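Local coordinates for Lmo1499 protein (Listeria monocytogenes, PDB 4IIW), which probably cleaves nascent peptidoglycan strands endolytically as a membrane-bound lytic transglycosylase, ending their elongation and leaving a 1,6-anhydromuramyl end, at residues A251-L256 against K288-P293; S314-F319 against F330-E335. All coordinates share one frame; numbering follows the deposited sequence.

In the fold
From the N terminus, the chain runs through helix 239-251 into segment 251-256, where the helix ends, passes helices 259-265 and 275-278, and returns as loop 288-293, where contact 1 closes the first excursion. It traverses helix 302-309 and enters strand 318-321; contact 2 closes a second, shorter excursion, the beta hairpin whose return strand, 328-331, leads into helix 334-339. The two loops follow in series, neither nested nor crossed, with centres about 16 Å apart. The selenomethionine at M254 packs against contact 2, its CE 4.0 Å from Y318 OH. Both contacts border helix 239-251, and both approach E232, predicted important for catalysis: the side chains of L256 and F319 lie about 8 and 4 Å from its own.

Contact 1: residues A251-L256 against K288-P293; sequences AKDMRL and KNNGLP
R255 crosses the K288-N290 backbone and the N290 amide. R255 CB is 3.9 Å from N289 O, and R255 CG rests 3.3 Å from N290 ND2, over one face of the amide. R255 CD lies beside N289 N and O. From CG to NE the chain runs extended, carrying R255 NE to N290 OD1 for a hydrogen bond of 3.3 Å. The acceptor lies near the guanidinium plane, but NE stands 59° out of the amide's carbonyl plane, off any lone pair. Beyond it, CZ and NH1 sit over the K288 carbonyl, R255 NH1 3.4 Å from K288 CA, and NH1 is hydrogen-bonded to Y287 O; NH2 is nearest K288 O and N290 OD1. D253 OD1 lies over the opposite face of the N290 amide, 3.1 Å from N290 ND2, but at an angle too poor for a hydrogen bond; the planes are 22° apart.

A water ties the backbones together: it accepts from L256 N and donates to N289 O and G291 O, the last at 2.7 Å. Next to the water-bound backbone, L256 CD1 meets L292 CD2 at 3.6 Å.

Segment 251-256 leaves helix 239-251 through a Schellman motif, with D253 at the C-prime position (M254 N to R249 O, D253 N to L250 O). L256 and L292 both pack on I228 of helix 219-232, and L256 also touches F246 and L250, so the loops meet beside these helices.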
ATOM      1  N   ALA B 251      22.061 -46.882  50.607  1.00 65.94           N
ATOM      2  CA  ALA B 251      22.465 -47.872  51.621  1.00 67.30           C
ATOM      3  C   ALA B 251      22.749 -49.256  51.031  1.00 68.48           C
ATOM      4  O   ALA B 251      23.478 -50.041  51.628  1.00 69.06           O
ATOM      5  CB  ALA B 251      21.398 -47.995  52.712  1.00 66.90           C
ATOM      6  N   LYS B 252      22.185 -49.517  49.852  1.00 68.49           N
ATOM      7  CA  LYS B 252      22.271 -50.805  49.160  1.00 70.12           C
ATOM      8  C   LYS B 252      23.337 -50.764  48.027  1.00 69.56           C
ATOM      9  O   LYS B 252      23.453 -51.700  47.246  1.00 71.00           O
ATOM     10  CB  LYS B 252      20.897 -51.072  48.520  1.00 71.67           C
ATOM     11  CG  LYS B 252      20.260 -52.427  48.763  1.00 75.71           C
ATOM     12  CD  LYS B 252      19.466 -52.428  50.076  1.00 76.72           C
ATOM     13  CE  LYS B 252      18.837 -53.782  50.318  1.00 82.16           C
ATOM     14  NZ  LYS B 252      18.006 -53.841  51.547  1.00 84.17           N
ATOM     15  N   ASP B 253      24.083 -49.663  47.939  1.00 67.85           N
ATOM     16  CA  ASP B 253      25.099 -49.426  46.892  1.00 68.04           C
ATOM     17  C   ASP B 253      24.545 -49.465  45.462  1.00 67.93           C
ATOM     18  O   ASP B 253      25.255 -49.797  44.514  1.00 67.96           O
ATOM     19  CB  ASP B 253      26.290 -50.387  47.000  1.00 70.90           C
ATOM     20  CG  ASP B 253      27.433 -50.023  46.022  1.00 72.75           C
ATOM     21  OD1 ASP B 253      27.776 -48.813  45.921  1.00 68.34           O
ATOM     22  OD2 ASP B 253      27.982 -50.943  45.359  1.00 74.07           O
HETATM   23  N   MSE B 254      23.276 -49.126  45.309  1.00 67.51           N
HETATM   24  CA  MSE B 254      22.677 -49.069  43.993  1.00 68.41           C
HETATM   25  C   MSE B 254      22.806 -47.623  43.533  1.00 67.30           C
HETATM   26  O   MSE B 254      22.560 -46.706  44.318  1.00 65.30           O
HETATM   27  CB  MSE B 254      21.209 -49.467  44.057  1.00 69.34           C
HETATM   28  CG  MSE B 254      20.954 -50.883  44.530  1.00 70.27           C
HETATM   29 SE   MSE B 254      19.041 -51.226  44.697  0.69 76.59          SE
HETATM   30  CE  MSE B 254      18.466 -50.584  42.919  1.00 67.76           C
ATOM     31  N   ARG B 255      23.207 -47.411  42.279  1.00 68.28           N
ATOM     32  CA  ARG B 255      23.332 -46.049  41.745  1.00 66.88           C
ATOM     33  C   ARG B 255      21.958 -45.385  41.735  1.00 65.48           C
ATOM     34  O   ARG B 255      20.948 -46.073  41.598  1.00 66.80           O
ATOM     35  CB  ARG B 255      23.933 -46.073  40.349  1.00 68.90           C
ATOM     36  CG  ARG B 255      25.323 -46.652  40.336  1.00 71.69           C
ATOM     37  CD  ARG B 255      25.894 -46.721  38.964  1.00 74.31           C
ATOM     38  NE  ARG B 255      27.183 -47.386  39.012  1.00 79.41           N
ATOM     39  CZ  ARG B 255      27.913 -47.694  37.947  1.00 83.35           C
ATOM     40  NH1 ARG B 255      27.483 -47.396  36.727  1.00 87.05           N
ATOM     41  NH2 ARG B 255      29.076 -48.309  38.105  1.00 82.40           N
ATOM     42  N   LEU B 256      21.913 -44.062  41.894  1.00 63.31           N
ATOM     43  CA  LEU B 256      20.624 -43.346  41.957  1.00 61.76           C
ATOM     44  C   LEU B 256      19.883 -43.292  40.615  1.00 63.01           C
ATOM     45  O   LEU B 256      18.657 -43.242  40.596  1.00 62.88           O
ATOM     46  CB  LEU B 256      20.811 -41.945  42.529  1.00 59.26           C
ATOM     47  CG  LEU B 256      21.481 -41.892  43.908  1.00 58.33           C
ATOM     48  CD1 LEU B 256      21.576 -40.451  44.387  1.00 51.74           C
ATOM     49  CD2 LEU B 256      20.759 -42.766  44.938  1.00 56.71           C
ATOM     50  N   LYS B 288      26.251 -43.588  35.880  1.00 69.27           N
ATOM     51  CA  LYS B 288      27.631 -44.097  35.813  1.00 71.91           C
ATOM     52  C   LYS B 288      28.442 -44.020  37.106  1.00 69.19           C
ATOM     53  O   LYS B 288      29.549 -44.497  37.151  1.00 71.22           O
ATOM     54  CB  LYS B 288      28.410 -43.379  34.704  1.00 73.93           C
ATOM     55  CG  LYS B 288      28.048 -43.867  33.305  1.00 81.22           C
ATOM     56  CD  LYS B 288      29.105 -43.469  32.274  1.00 87.99           C
ATOM     57  CE  LYS B 288      28.858 -44.149  30.919  1.00 94.48           C
ATOM     58  NZ  LYS B 288      28.942 -45.642  30.956  1.00 95.58           N
ATOM     59  N   ASN B 289      27.894 -43.427  38.151  1.00 66.62           N
ATOM     60  CA  ASN B 289      28.618 -43.271  39.412  1.00 64.27           C
ATOM     61  C   ASN B 289      27.732 -43.576  40.580  1.00 62.69           C
ATOM     62  O   ASN B 289      26.552 -43.218  40.561  1.00 60.85           O
ATOM     63  CB  ASN B 289      29.070 -41.822  39.559  1.00 62.21           C
ATOM     64  CG  ASN B 289      30.052 -41.409  38.500  1.00 62.37           C
ATOM     65  OD1 ASN B 289      31.187 -41.848  38.506  1.00 67.99           O
ATOM     66  ND2 ASN B 289      29.630 -40.539  37.607  1.00 61.14           N
ATOM     67  N   ASN B 290      28.279 -44.230  41.599  1.00 63.24           N
ATOM     68  CA  ASN B 290      27.507 -44.476  42.805  1.00 62.67           C
ATOM     69  C   ASN B 290      27.516 -43.227  43.686  1.00 61.09           C
ATOM     70  O   ASN B 290      28.307 -42.306  43.467  1.00 61.43           O
ATOM     71  CB  ASN B 290      28.041 -45.673  43.570  1.00 65.25           C
ATOM     72  CG  ASN B 290      27.821 -46.983  42.827  1.00 69.65           C
ATOM     73  OD1 ASN B 290      28.621 -47.382  41.970  1.00 73.06           O
ATOM     74  ND2 ASN B 290      26.746 -47.678  43.182  1.00 66.83           N
ATOM     75  N   GLY B 291      26.618 -43.178  44.666  1.00 60.52           N
ATOM     76  CA  GLY B 291      26.552 -42.047  45.593  1.00 58.30           C
ATOM     77  C   GLY B 291      25.764 -40.874  45.046  1.00 57.46           C
ATOM     78  O   GLY B 291      25.096 -40.971  44.019  1.00 57.21           O
ATOM     79  N   LEU B 292      25.792 -39.771  45.779  1.00 57.12           N
ATOM     80  CA  LEU B 292      25.153 -38.553  45.333  1.00 55.71           C
ATOM     81  C   LEU B 292      26.118 -37.878  44.380  1.00 55.49           C
ATOM     82  O   LEU B 292      27.311 -38.188  44.385  1.00 55.85           O
ATOM     83  CB  LEU B 292      24.905 -37.613  46.514  1.00 54.95           C
ATOM     84  CG  LEU B 292      23.805 -37.955  47.508  1.00 56.88           C
ATOM     85  CD1 LEU B 292      23.804 -36.937  48.646  1.00 53.54           C
ATOM     86  CD2 LEU B 292      22.463 -37.981  46.804  1.00 53.63           C
ATOM     87  N   PRO B 293      25.618 -36.941  43.563  1.00 54.04           N
ATOM     88  CA  PRO B 293      26.549 -36.193  42.723  1.00 54.45           C
ATOM     89  C   PRO B 293      27.413 -35.291  43.623  1.00 54.31           C
ATOM     90  O   PRO B 293      27.112 -35.145  44.808  1.00 54.54           O
ATOM     91  CB  PRO B 293      25.649 -35.360  41.818  1.00 54.34           C
ATOM     92  CG  PRO B 293      24.235 -35.655  42.214  1.00 54.37           C
ATOM     93  CD  PRO B 293      24.228 -36.494  43.437  1.00 52.63           C
TER
HETATM   94  O   HOH W   1      24.535 -42.587  41.967  1.00 56.63           O

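Contact 2: residues S314-F319 against F330-E335; sequences SDYLYF and FSKTLE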
ATOM      1  N   SER B 314      10.797 -47.153  54.335  1.00 87.81           N
ATOM      2  CA  SER B 314      10.113 -48.088  53.433  1.00 89.60           C
ATOM      3  C   SER B 314      11.070 -49.002  52.664  1.00 88.72           C
ATOM      4  O   SER B 314      12.289 -48.809  52.677  1.00 85.95           O
ATOM      5  CB  SER B 314       9.243 -47.328  52.433  1.00 88.31           C
ATOM      6  OG  SER B 314      10.043 -46.713  51.447  1.00 84.40           O
ATOM      7  N   ASP B 315      10.488 -49.983  51.976  1.00 91.25           N
ATOM      8  CA  ASP B 315      11.240 -50.954  51.184  1.00 91.09           C
ATOM      9  C   ASP B 315      11.228 -50.649  49.681  1.00 88.83           C
ATOM     10  O   ASP B 315      11.569 -51.509  48.871  1.00 90.26           O
ATOM     11  CB  ASP B 315      10.650 -52.349  51.414  1.00 96.61           C
ATOM     12  CG  ASP B 315      10.719 -52.774  52.862  1.00 99.67           C
ATOM     13  OD1 ASP B 315      11.747 -52.486  53.511  1.00 96.09           O
ATOM     14  OD2 ASP B 315       9.757 -53.411  53.346  1.00105.98           O
ATOM     15  N   TYR B 316      10.854 -49.435  49.297  1.00 86.15           N
ATOM     16  CA  TYR B 316      10.787 -49.102  47.877  1.00 84.93           C
ATOM     17  C   TYR B 316      12.169 -48.747  47.332  1.00 79.78           C
ATOM     18  O   TYR B 316      12.942 -48.061  47.982  1.00 76.95           O
ATOM     19  CB  TYR B 316       9.766 -47.981  47.624  1.00 84.98           C
ATOM     20  CG  TYR B 316       8.361 -48.334  48.104  1.00 90.78           C
ATOM     21  CD1 TYR B 316       7.601 -49.308  47.453  1.00 94.61           C
ATOM     22  CD2 TYR B 316       7.790 -47.685  49.200  1.00 93.39           C
ATOM     23  CE1 TYR B 316       6.320 -49.635  47.890  1.00 98.80           C
ATOM     24  CE2 TYR B 316       6.502 -48.006  49.643  1.00 97.39           C
ATOM     25  CZ  TYR B 316       5.776 -48.981  48.985  1.00100.16           C
ATOM     26  OH  TYR B 316       4.506 -49.298  49.422  1.00103.60           O
ATOM     27  N   LEU B 317      12.475 -49.260  46.145  1.00 79.44           N
ATOM     28  CA  LEU B 317      13.758 -49.026  45.489  1.00 75.78           C
ATOM     29  C   LEU B 317      13.597 -48.459  44.073  1.00 74.66           C
ATOM     30  O   LEU B 317      14.595 -48.131  43.425  1.00 73.52           O
ATOM     31  CB  LEU B 317      14.553 -50.336  45.414  1.00 78.18           C
ATOM     32  CG  LEU B 317      14.923 -51.011  46.742  1.00 78.61           C
ATOM     33  CD1 LEU B 317      15.606 -52.349  46.511  1.00 79.09           C
ATOM     34  CD2 LEU B 317      15.812 -50.099  47.548  1.00 75.77           C
ATOM     35  N   TYR B 318      12.358 -48.359  43.587  1.00 75.33           N
ATOM     36  CA  TYR B 318      12.082 -47.818  42.250  1.00 74.45           C
ATOM     37  C   TYR B 318      10.861 -46.885  42.271  1.00 72.66           C
ATOM     38  O   TYR B 318      10.001 -46.986  43.144  1.00 75.46           O
ATOM     39  CB  TYR B 318      11.815 -48.954  41.256  1.00 78.51           C
ATOM     40  CG  TYR B 318      12.914 -49.988  41.158  1.00 80.60           C
ATOM     41  CD1 TYR B 318      13.921 -49.881  40.200  1.00 81.09           C
ATOM     42  CD2 TYR B 318      12.938 -51.086  42.016  1.00 84.48           C
ATOM     43  CE1 TYR B 318      14.936 -50.829  40.114  1.00 81.90           C
ATOM     44  CE2 TYR B 318      13.943 -52.043  41.937  1.00 84.93           C
ATOM     45  CZ  TYR B 318      14.937 -51.910  40.988  1.00 85.07           C
ATOM     46  OH  TYR B 318      15.927 -52.862  40.924  1.00 87.16           O
ATOM     47  N   PHE B 319      10.788 -45.975  41.311  1.00107.72           N
ATOM     48  CA  PHE B 319       9.630 -45.105  41.205  1.00105.41           C
ATOM     49  C   PHE B 319       9.457 -44.652  39.776  1.00106.32           C
ATOM     50  O   PHE B 319      10.431 -44.505  39.043  1.00106.10           O
ATOM     51  CB  PHE B 319       9.715 -43.907  42.162  1.00105.01           C
ATOM     52  CG  PHE B 319      10.844 -42.947  41.872  1.00102.99           C
ATOM     53  CD1 PHE B 319      10.666 -41.888  40.993  1.00104.15           C
ATOM     54  CD2 PHE B 319      12.067 -43.075  42.515  1.00100.18           C
ATOM     55  CE1 PHE B 319      11.696 -40.986  40.739  1.00105.69           C
ATOM     56  CE2 PHE B 319      13.096 -42.183  42.264  1.00102.49           C
ATOM     57  CZ  PHE B 319      12.907 -41.134  41.373  1.00104.58           C
ATOM     58  N   PHE B 330       5.409 -46.235  43.409  1.00 97.24           N
ATOM     59  CA  PHE B 330       6.610 -46.804  44.017  1.00 96.30           C
ATOM     60  C   PHE B 330       6.511 -48.324  44.061  1.00 98.84           C
ATOM     61  O   PHE B 330       5.576 -48.864  44.648  1.00101.17           O
ATOM     62  CB  PHE B 330       6.781 -46.279  45.453  1.00 95.48           C
ATOM     63  CG  PHE B 330       6.767 -44.776  45.563  1.00 94.12           C
ATOM     64  CD1 PHE B 330       7.937 -44.046  45.427  1.00 91.31           C
ATOM     65  CD2 PHE B 330       5.579 -44.096  45.801  1.00 94.11           C
ATOM     66  CE1 PHE B 330       7.921 -42.666  45.519  1.00 93.26           C
ATOM     67  CE2 PHE B 330       5.556 -42.719  45.893  1.00 95.40           C
ATOM     68  CZ  PHE B 330       6.726 -42.001  45.750  1.00 95.37           C
ATOM     69  N   SER B 331       7.468 -49.016  43.448  1.00 99.94           N
ATOM     70  CA  SER B 331       7.479 -50.484  43.476  1.00103.43           C
ATOM     71  C   SER B 331       8.706 -51.025  44.224  1.00104.25           C
ATOM     72  O   SER B 331       9.809 -50.496  44.102  1.00102.95           O
ATOM     73  CB  SER B 331       7.374 -51.058  42.062  1.00105.39           C
ATOM     74  OG  SER B 331       8.311 -50.463  41.197  1.00104.53           O
ATOM     75  N   LYS B 332       8.489 -52.078  45.008  1.00108.33           N
ATOM     76  CA  LYS B 332       9.541 -52.684  45.834  1.00110.89           C
ATOM     77  C   LYS B 332      10.636 -53.401  45.051  1.00112.77           C
ATOM     78  O   LYS B 332      11.796 -53.361  45.443  1.00113.11           O
ATOM     79  CB  LYS B 332       8.929 -53.670  46.856  1.00115.90           C
ATOM     80  CG  LYS B 332       8.024 -53.009  47.908  1.00115.48           C
ATOM     81  CD  LYS B 332       7.457 -54.008  48.927  1.00121.13           C
ATOM     82  CE  LYS B 332       6.590 -53.295  49.973  1.00119.19           C
ATOM     83  NZ  LYS B 332       6.020 -54.228  50.983  1.00123.64           N
ATOM     84  N   THR B 333      10.271 -54.056  43.954  1.00115.43           N
ATOM     85  CA  THR B 333      11.239 -54.833  43.168  1.00118.55           C
ATOM     86  C   THR B 333      11.375 -54.373  41.717  1.00116.90           C
ATOM     87  O   THR B 333      10.591 -53.549  41.231  1.00113.25           O
ATOM     88  CB  THR B 333      10.908 -56.331  43.201  1.00125.23           C
ATOM     89  OG1 THR B 333      11.823 -57.030  42.356  1.00130.39           O
ATOM     90  CG2 THR B 333       9.497 -56.586  42.729  1.00125.45           C
ATOM     91  N   LEU B 334      12.382 -54.922  41.037  1.00119.95           N
ATOM     92  CA  LEU B 334      12.691 -54.548  39.656  1.00119.69           C
ATOM     93  C   LEU B 334      11.616 -54.977  38.669  1.00122.58           C
ATOM     94  O   LEU B 334      11.336 -54.261  37.701  1.00120.63           O
ATOM     95  CB  LEU B 334      14.037 -55.145  39.227  1.00123.13           C
ATOM     96  CG  LEU B 334      14.507 -54.787  37.809  1.00123.00           C
ATOM     97  CD1 LEU B 334      14.597 -53.271  37.613  1.00113.77           C
ATOM     98  CD2 LEU B 334      15.839 -55.466  37.496  1.00125.99           C
ATOM     99  N   GLU B 335      11.033 -56.152  38.902  1.00128.06           N
ATOM    100  CA  GLU B 335       9.995 -56.681  38.026  1.00132.10           C
ATOM    101  C   GLU B 335       8.725 -55.829  38.132  1.00129.03           C
ATOM    102  O   GLU B 335       8.183 -55.394  37.115  1.00129.01           O
ATOM    103  CB  GLU B 335       9.713 -58.151  38.353  1.00139.63           C
ATOM    104  CG  GLU B 335       8.742 -58.827  37.392  1.00145.38           C
ATOM    105  CD  GLU B 335       8.611 -60.324  37.632  1.00155.30           C
ATOM    106  OE1 GLU B 335       7.819 -60.974  36.920  1.00160.15           O
ATOM    107  OE2 GLU B 335       9.300 -60.857  38.527  1.00158.56           O
TER
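Y318 and S331 form the hydrogen-bonded pair at the open end of an antiparallel hairpin. S331 N donates to Y318 O at 3.3 Å, while the return bond from Y318 N to S331 O is weak, its N-H...O angle being 138°. F319 and F330 follow as a non-hydrogen-bonded pair, and F330 CA adds a CA-H...O contact to Y318 O.

The aromatic contacts divide between the two faces of the hairpin and the loop before it. On the face of F319 and F330, F319 CB touches F330 CD1 at 3.7 Å. Y316, in the loop before the strand, takes F330 CB over one face of its ring in a CH-pi contact, 3.9 Å from the centroid and 21° off the normal; K332 CG also touches this ring, 3.8 Å from Y316 CD1. On the face of Y318 and S331, the Y318 ring reaches the start of the following helix. With its CG anti to the carbonyl carbon (chi1 -56°), it extends past S331 O, which lies at its edge, to L334, whose CD1 is 3.5 Å from Y318 CE1 and whose CB is 3.4 Å from Y318 OH.

Charge plays a looser part: D315 OD2 and K332 NZ stand 4.5 Å apart, too far for an ion pair, though their opposite charges may attract weakly.

T333 takes the N-cap position of helix 334-339, where H337 meets the Y318 ring. Helix 239-251 lies alongside the hairpin: M241 touches Y316 and F330, R249 NE donates a hydrogen bond to L317 O, and N248 ND2 donates one to Y316 O.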